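Long-range contacts in leucine--tRNA ligase (Agrobacterium radiobacter, PDB 5AH5), which probably joins L-leucine to its cognate tRNA at the expense of ATP, as a class I aminoacyl-tRNA synthetase: residues 149-154 against 183-188; 31-36 against 67-72. All coordinates share one frame; numbering follows the deposited sequence.

Contact 1: residues 149-154 against 183-188; sequences RDDTYV and KRRTPQ
V154 and R184 form one end of an antiparallel ladder: V154 N donates to R184 O at 2.9 Å, and R184 N returns a bond to V154 O. A second short reciprocal pair joins D150 with Q188, where Q188 N reaches D150 O at 2.8 Å. Between them T152 and T186 are held less closely; T186 N lies 3.3 Å from T152 O and above its carbonyl plane, and the return bond from T152 N to T186 O is weak. This slackening falls where the first strand turns a corner at T152. The better-buried part of one face is V154 and Q188, whose side chains come only within 4.3 Å (V154 CG1 to Q188 CG); F190 and V163 also touch V154, and S418 OG is hydrogen-bonded to Q188 OE1.

The other face, bearing D151, Y153, R185 and P187, is more open to solvent. R185 CB sits over the Y153 ring in a CH-pi contact, 4.0 Å from its centroid and 16° off the normal. R185 CG stands anti to its backbone N (chi1 -163°), and the chain runs extended on to NE. D151 OD1 is 3.6 Å from R185 NH1 but well out of the guanidinium plane, so attraction of the charges, without a directed hydrogen bond, links them. At the exposed end P187 CB lies under one face of the R149 guanidinium, 3.4 Å from NH2, while a water accepts from R149 NE and donates weakly to P187 O. Hydrogen-bonded pairs alternate with non-hydrogen-bonded ones (D151-P187, Y153-R185), as in an antiparallel beta ladder; strand 182-191 pairs with both 147-151 and 153-157 within the larger antiparallel sheet that includes zinc-ligand strand 425-432.

Contact 2: residues 31-36 against 67-72; sequences KKFYVL and RGYSVL
K31 O receives the shortest polar bond of the contact, 2.7 Å from S70 N, and Y69 CA adds a CA-H...O contact to the same oxygen. From this point the backbones alternate as parallel strands do. F33 uses both its backbone polar atoms on the neighbouring strand: its N donates to S70 O from above the carbonyl plane, and its O accepts from L72 N at 2.9 Å. V35 N then bonds L72 O at 3.2 Å. The short strand axes are inclined by 25°, a twisted parallel pairing.

Y69 packs at the entry to the pairing. Its ring takes the edge of F33 toward its face, with centroids 5.5 Å apart and planes at 58°, an edge-to-face pair tilted from perpendicular. F33 CB meets Y69 CD2 at 3.9 Å, while the extended K31 chain runs beside the tyrosine, pointing the same way, and brings CD near CE2. On the face bearing Y34 and L72, the leucine CD2 lies over the Y34 ring, 4.0 Å from its centroid. L72 CG is anti to the backbone N (chi1 177°), which sets it beside Y34 CD1 and CE1. L36 CD2 approaches the opposite face of that ring, and Y34 OH is hydrogen-bonded to F497 O.

G68, at positive phi, is the C-prime residue of a Schellman motif that ends helix 48-66. Strand 32-37, this helix and parallel strand 70-72 form a beta-alpha-beta unit of the Rossmann-type fold of class I synthetases. F33 and V71 touch Q64 of helix 48-66, Y34 and L72 touch helix 511-517, and strand 32-37 is flanked by outermost strand 70-72 and by 520-524, whose D521 forms a salt bridge with K32 NZ.

The two contacts are separate: their centres are 45 Å apart, their nearest atoms about 28 Å, and they lie on opposite sides of the chain's centre. Both segments of contact 2 precede those of contact 1 in the sequence. In contact 2, part of the parallel sheet, the Y34 side chain is about 11 Å from the bound leucyl-sulfamoyl adenosine. Contact 1 belongs instead to the antiparallel sheet on the zinc side, where the R149 side chain is about 11 Å from that of C432, a zinc ligand. The nearest atoms to the bound tRNA are about 9 Å away for contact 1 and about 11 Å for contact 2.

Contact 1: residues 149-154 against 183-188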
loop_
_atom_site.group_PDB
_atom_site.type_symbol
_atom_site.label_atom_id
_atom_site.label_comp_id
_atom_site.label_asym_id
_atom_site.label_seq_id
_atom_site.Cartn_x
_atom_site.Cartn_y
_atom_site.Cartn_z
ATOM N N ARG B 149 7.029 -26.939 8.217
ATOM C CA ARG B 149 6.511 -27.828 7.195
ATOM C C ARG B 149 5.365 -28.573 7.739
ATOM O O ARG B 149 5.427 -29.007 8.859
ATOM C CB ARG B 149 7.582 -28.815 6.736
ATOM C CG ARG B 149 7.297 -29.366 5.335
ATOM C CD ARG B 149 8.559 -29.820 4.643
ATOM N NE ARG B 149 8.275 -30.487 3.377
ATOM C CZ ARG B 149 8.132 -31.800 3.222
ATOM N NH1 ARG B 149 8.225 -32.648 4.263
ATOM N NH2 ARG B 149 7.902 -32.276 2.014
ATOM N N ASP B 150 4.297 -28.734 6.956
ATOM C CA ASP B 150 3.151 -29.454 7.450
ATOM C C ASP B 150 2.452 -30.123 6.306
ATOM O O ASP B 150 2.507 -29.648 5.181
ATOM C CB ASP B 150 2.215 -28.471 8.161
ATOM C CG ASP B 150 1.074 -29.153 8.940
ATOM O OD1 ASP B 150 1.214 -30.294 9.418
ATOM O OD2 ASP B 150 0.016 -28.516 9.107
ATOM N N ASP B 151 1.773 -31.221 6.617
ATOM C CA ASP B 151 1.044 -32.049 5.633
ATOM C C ASP B 151 -0.422 -31.841 5.936
ATOM O O ASP B 151 -1.003 -32.569 6.760
ATOM C CB ASP B 151 1.434 -33.533 5.762
ATOM C CG ASP B 151 0.937 -34.421 4.588
ATOM O OD1 ASP B 151 0.079 -34.017 3.763
ATOM O OD2 ASP B 151 1.442 -35.569 4.486
ATOM N N THR B 152 -1.011 -30.844 5.273
ATOM C CA THR B 152 -2.383 -30.424 5.555
ATOM C C THR B 152 -3.031 -29.808 4.340
ATOM O O THR B 152 -2.434 -29.758 3.242
ATOM C CB THR B 152 -2.437 -29.421 6.739
ATOM O OG1 THR B 152 -3.802 -29.062 6.995
ATOM C CG2 THR B 152 -1.611 -28.155 6.440
ATOM N N TYR B 153 -4.264 -29.333 4.521
ATOM C CA TYR B 153 -5.028 -28.820 3.387
ATOM C C TYR B 153 -4.548 -27.424 2.953
ATOM O O TYR B 153 -4.336 -26.547 3.779
ATOM C CB TYR B 153 -6.529 -28.845 3.672
ATOM C CG TYR B 153 -7.076 -30.260 3.568
ATOM C CD1 TYR B 153 -7.359 -30.830 2.314
ATOM C CD2 TYR B 153 -7.279 -31.052 4.722
ATOM C CE1 TYR B 153 -7.861 -32.137 2.211
ATOM C CE2 TYR B 153 -7.770 -32.358 4.626
ATOM C CZ TYR B 153 -8.066 -32.893 3.370
ATOM O OH TYR B 153 -8.536 -34.186 3.266
ATOM N N VAL B 154 -4.375 -27.266 1.655
ATOM C CA VAL B 154 -3.938 -25.990 1.056
ATOM C C VAL B 154 -4.697 -25.785 -0.213
ATOM O O VAL B 154 -5.252 -26.743 -0.758
ATOM C CB VAL B 154 -2.421 -25.963 0.723
ATOM C CG1 VAL B 154 -1.588 -26.116 1.990
ATOM C CG2 VAL B 154 -2.040 -26.992 -0.314
ATOM N N LYS B 183 -8.849 -27.744 -3.155
ATOM C CA LYS B 183 -8.060 -27.999 -1.954
ATOM C C LYS B 183 -7.442 -29.412 -1.990
ATOM O O LYS B 183 -8.138 -30.369 -2.212
ATOM C CB LYS B 183 -8.919 -27.879 -0.696
ATOM C CG LYS B 183 -9.298 -26.452 -0.286
ATOM C CD LYS B 183 -8.302 -25.785 0.678
ATOM C CE LYS B 183 -9.016 -25.014 1.798
ATOM N NZ LYS B 183 -8.102 -24.456 2.847
ATOM N N ARG B 184 -6.140 -29.527 -1.745
ATOM C CA ARG B 184 -5.440 -30.811 -1.592
ATOM C C ARG B 184 -4.718 -30.798 -0.282
ATOM O O ARG B 184 -4.305 -29.727 0.177
ATOM C CB ARG B 184 -4.315 -30.970 -2.585
ATOM C CG ARG B 184 -4.641 -30.911 -4.044
ATOM C CD ARG B 184 -3.302 -30.854 -4.779
ATOM N NE ARG B 184 -3.395 -31.375 -6.143
ATOM C CZ ARG B 184 -2.359 -31.728 -6.894
ATOM N NH1 ARG B 184 -1.101 -31.623 -6.441
ATOM N NH2 ARG B 184 -2.593 -32.212 -8.117
ATOM N N ARG B 185 -4.499 -32.001 0.264
ATOM C CA ARG B 185 -3.596 -32.264 1.383
ATOM C C ARG B 185 -2.209 -32.672 0.820
ATOM O O ARG B 185 -2.126 -33.505 -0.074
ATOM C CB ARG B 185 -4.194 -33.380 2.236
ATOM C CG ARG B 185 -3.642 -33.538 3.648
ATOM C CD ARG B 185 -4.550 -34.484 4.440
ATOM N NE ARG B 185 -4.092 -34.713 5.809
ATOM C CZ ARG B 185 -3.075 -35.511 6.147
ATOM N NH1 ARG B 185 -2.366 -36.170 5.224
ATOM N NH2 ARG B 185 -2.750 -35.644 7.431
ATOM N N THR B 186 -1.134 -32.057 1.321
ATOM C CA THR B 186 0.215 -32.172 0.730
ATOM C C THR B 186 1.198 -31.573 1.710
ATOM O O THR B 186 0.841 -30.618 2.405
ATOM C CB THR B 186 0.451 -31.265 -0.531
ATOM O OG1 THR B 186 -0.724 -31.137 -1.331
ATOM C CG2 THR B 186 1.554 -31.778 -1.370
ATOM N N PRO B 187 2.448 -32.052 1.717
ATOM C CA PRO B 187 3.429 -31.410 2.621
ATOM C C PRO B 187 3.931 -30.104 2.010
ATOM O O PRO B 187 4.361 -30.084 0.830
ATOM C CB PRO B 187 4.565 -32.446 2.759
ATOM C CG PRO B 187 4.078 -33.689 2.097
ATOM C CD PRO B 187 2.962 -33.314 1.141
ATOM N N GLN B 188 3.804 -29.014 2.768
ATOM C CA GLN B 188 4.089 -27.697 2.234
ATOM C C GLN B 188 4.723 -26.858 3.319
ATOM O O GLN B 188 4.674 -27.223 4.532
ATOM C CB GLN B 188 2.811 -27.035 1.755
ATOM C CG GLN B 188 2.132 -27.693 0.581
ATOM C CD GLN B 188 2.869 -27.566 -0.732
ATOM O OE1 GLN B 188 3.484 -26.548 -1.059
ATOM N NE2 GLN B 188 2.791 -28.615 -1.513
HETATM O O HOH W 1 7.035 -29.247 1.481
#

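Contact 2: residues 31-36 against 67-72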
loop_
_atom_site.group_PDB
_atom_site.type_symbol
_atom_site.label_atom_id
_atom_site.label_comp_id
_atom_site.label_asym_id
_atom_site.label_seq_id
_atom_site.Cartn_x
_atom_site.Cartn_y
_atom_site.Cartn_z
ATOM N N LYS B 31 17.557 15.731 8.453
ATOM C CA LYS B 31 16.614 14.819 9.049
ATOM C C LYS B 31 16.187 13.789 7.968
ATOM O O LYS B 31 16.114 14.111 6.799
ATOM C CB LYS B 31 15.404 15.594 9.540
ATOM C CG LYS B 31 14.510 14.776 10.447
ATOM C CD LYS B 31 13.319 15.606 10.848
ATOM C CE LYS B 31 12.348 14.770 11.623
ATOM N NZ LYS B 31 11.249 15.650 12.092
ATOM N N LYS B 32 15.972 12.572 8.391
ATOM C CA LYS B 32 15.826 11.442 7.458
ATOM C C LYS B 32 14.396 11.507 6.933
ATOM O O LYS B 32 13.462 11.892 7.643
ATOM C CB LYS B 32 16.061 10.118 8.165
ATOM C CG LYS B 32 14.975 9.681 9.190
ATOM C CD LYS B 32 13.863 8.819 8.528
ATOM C CE LYS B 32 12.913 8.233 9.557
ATOM N NZ LYS B 32 11.805 7.526 8.854
ATOM N N PHE B 33 14.222 11.095 5.710
ATOM C CA PHE B 33 12.890 10.895 5.174
ATOM C C PHE B 33 12.940 9.758 4.151
ATOM O O PHE B 33 13.677 9.825 3.231
ATOM C CB PHE B 33 12.417 12.156 4.487
ATOM C CG PHE B 33 10.924 12.187 4.281
ATOM C CD1 PHE B 33 10.070 12.454 5.335
ATOM C CD2 PHE B 33 10.379 11.961 3.041
ATOM C CE1 PHE B 33 8.690 12.469 5.143
ATOM C CE2 PHE B 33 8.992 12.003 2.857
ATOM C CZ PHE B 33 8.150 12.233 3.879
ATOM N N TYR B 34 12.099 8.779 4.324
ATOM C CA TYR B 34 12.019 7.603 3.467
ATOM C C TYR B 34 10.646 7.569 2.779
ATOM O O TYR B 34 9.668 7.251 3.393
ATOM C CB TYR B 34 12.186 6.365 4.350
ATOM C CG TYR B 34 12.386 5.000 3.642
ATOM C CD1 TYR B 34 12.550 4.899 2.283
ATOM C CD2 TYR B 34 12.464 3.830 4.391
ATOM C CE1 TYR B 34 12.730 3.659 1.683
ATOM C CE2 TYR B 34 12.667 2.579 3.798
ATOM C CZ TYR B 34 12.830 2.526 2.454
ATOM O OH TYR B 34 12.986 1.314 1.857
ATOM N N VAL B 35 10.625 7.861 1.513
ATOM C CA VAL B 35 9.411 7.782 0.730
ATOM C C VAL B 35 9.597 6.665 -0.293
ATOM O O VAL B 35 10.565 6.657 -0.973
ATOM C CB VAL B 35 9.106 9.089 -0.032
ATOM C CG1 VAL B 35 10.317 9.732 -0.663
ATOM C CG2 VAL B 35 8.031 8.877 -1.090
ATOM N N LEU B 36 8.650 5.749 -0.395
ATOM C CA LEU B 36 8.692 4.783 -1.488
ATOM C C LEU B 36 7.335 4.462 -1.982
ATOM O O LEU B 36 6.350 4.843 -1.360
ATOM C CB LEU B 36 9.412 3.519 -1.036
ATOM C CG LEU B 36 8.793 2.410 -0.209
ATOM C CD1 LEU B 36 9.714 1.204 -0.195
ATOM C CD2 LEU B 36 8.547 2.856 1.171
ATOM N N ARG B 67 13.715 20.875 0.982
ATOM C CA ARG B 67 13.486 21.284 2.347
ATOM C C ARG B 67 14.549 20.829 3.333
ATOM O O ARG B 67 14.293 20.873 4.540
ATOM C CB ARG B 67 12.099 20.849 2.832
ATOM C CG ARG B 67 10.970 21.688 2.188
ATOM C CD ARG B 67 9.633 21.065 2.424
ATOM N NE ARG B 67 9.140 21.419 3.697
ATOM C CZ ARG B 67 8.437 20.678 4.538
ATOM N NH1 ARG B 67 8.053 19.418 4.297
ATOM N NH2 ARG B 67 8.047 21.259 5.649
ATOM N N GLY B 68 15.689 20.327 2.831
ATOM C CA GLY B 68 16.807 19.897 3.694
ATOM C C GLY B 68 16.765 18.464 4.254
ATOM O O GLY B 68 17.723 18.032 4.927
ATOM N N TYR B 69 15.697 17.701 3.981
ATOM C CA TYR B 69 15.660 16.327 4.453
ATOM C C TYR B 69 16.756 15.471 3.698
ATOM O O TYR B 69 17.127 15.763 2.540
ATOM C CB TYR B 69 14.286 15.677 4.284
ATOM C CG TYR B 69 13.174 16.201 5.137
ATOM C CD1 TYR B 69 12.411 17.297 4.724
ATOM C CD2 TYR B 69 12.868 15.609 6.346
ATOM C CE1 TYR B 69 11.362 17.781 5.524
ATOM C CE2 TYR B 69 11.825 16.049 7.133
ATOM C CZ TYR B 69 11.101 17.148 6.737
ATOM O OH TYR B 69 10.095 17.561 7.506
ATOM N N SER B 70 17.279 14.475 4.393
ATOM C CA SER B 70 18.109 13.426 3.753
ATOM C C SER B 70 17.154 12.276 3.345
ATOM O O SER B 70 16.667 11.522 4.190
ATOM C CB SER B 70 19.179 12.907 4.714
ATOM O OG SER B 70 20.006 11.980 4.006
ATOM N N VAL B 71 16.839 12.244 2.069
ATOM C CA VAL B 71 15.695 11.479 1.551
ATOM C C VAL B 71 16.229 10.151 0.873
ATOM O O VAL B 71 17.103 10.220 0.023
ATOM C CB VAL B 71 14.966 12.345 0.488
ATOM C CG1 VAL B 71 13.905 11.522 -0.245
ATOM C CG2 VAL B 71 14.291 13.593 1.152
ATOM N N LEU B 72 15.725 9.018 1.292
ATOM C CA LEU B 72 15.853 7.775 0.558
ATOM C C LEU B 72 14.590 7.619 -0.312
ATOM O O LEU B 72 13.523 7.449 0.207
ATOM C CB LEU B 72 15.991 6.595 1.513
ATOM C CG LEU B 72 16.072 5.195 0.829
ATOM C CD1 LEU B 72 17.047 5.208 -0.293
ATOM C CD2 LEU B 72 16.437 4.088 1.814
#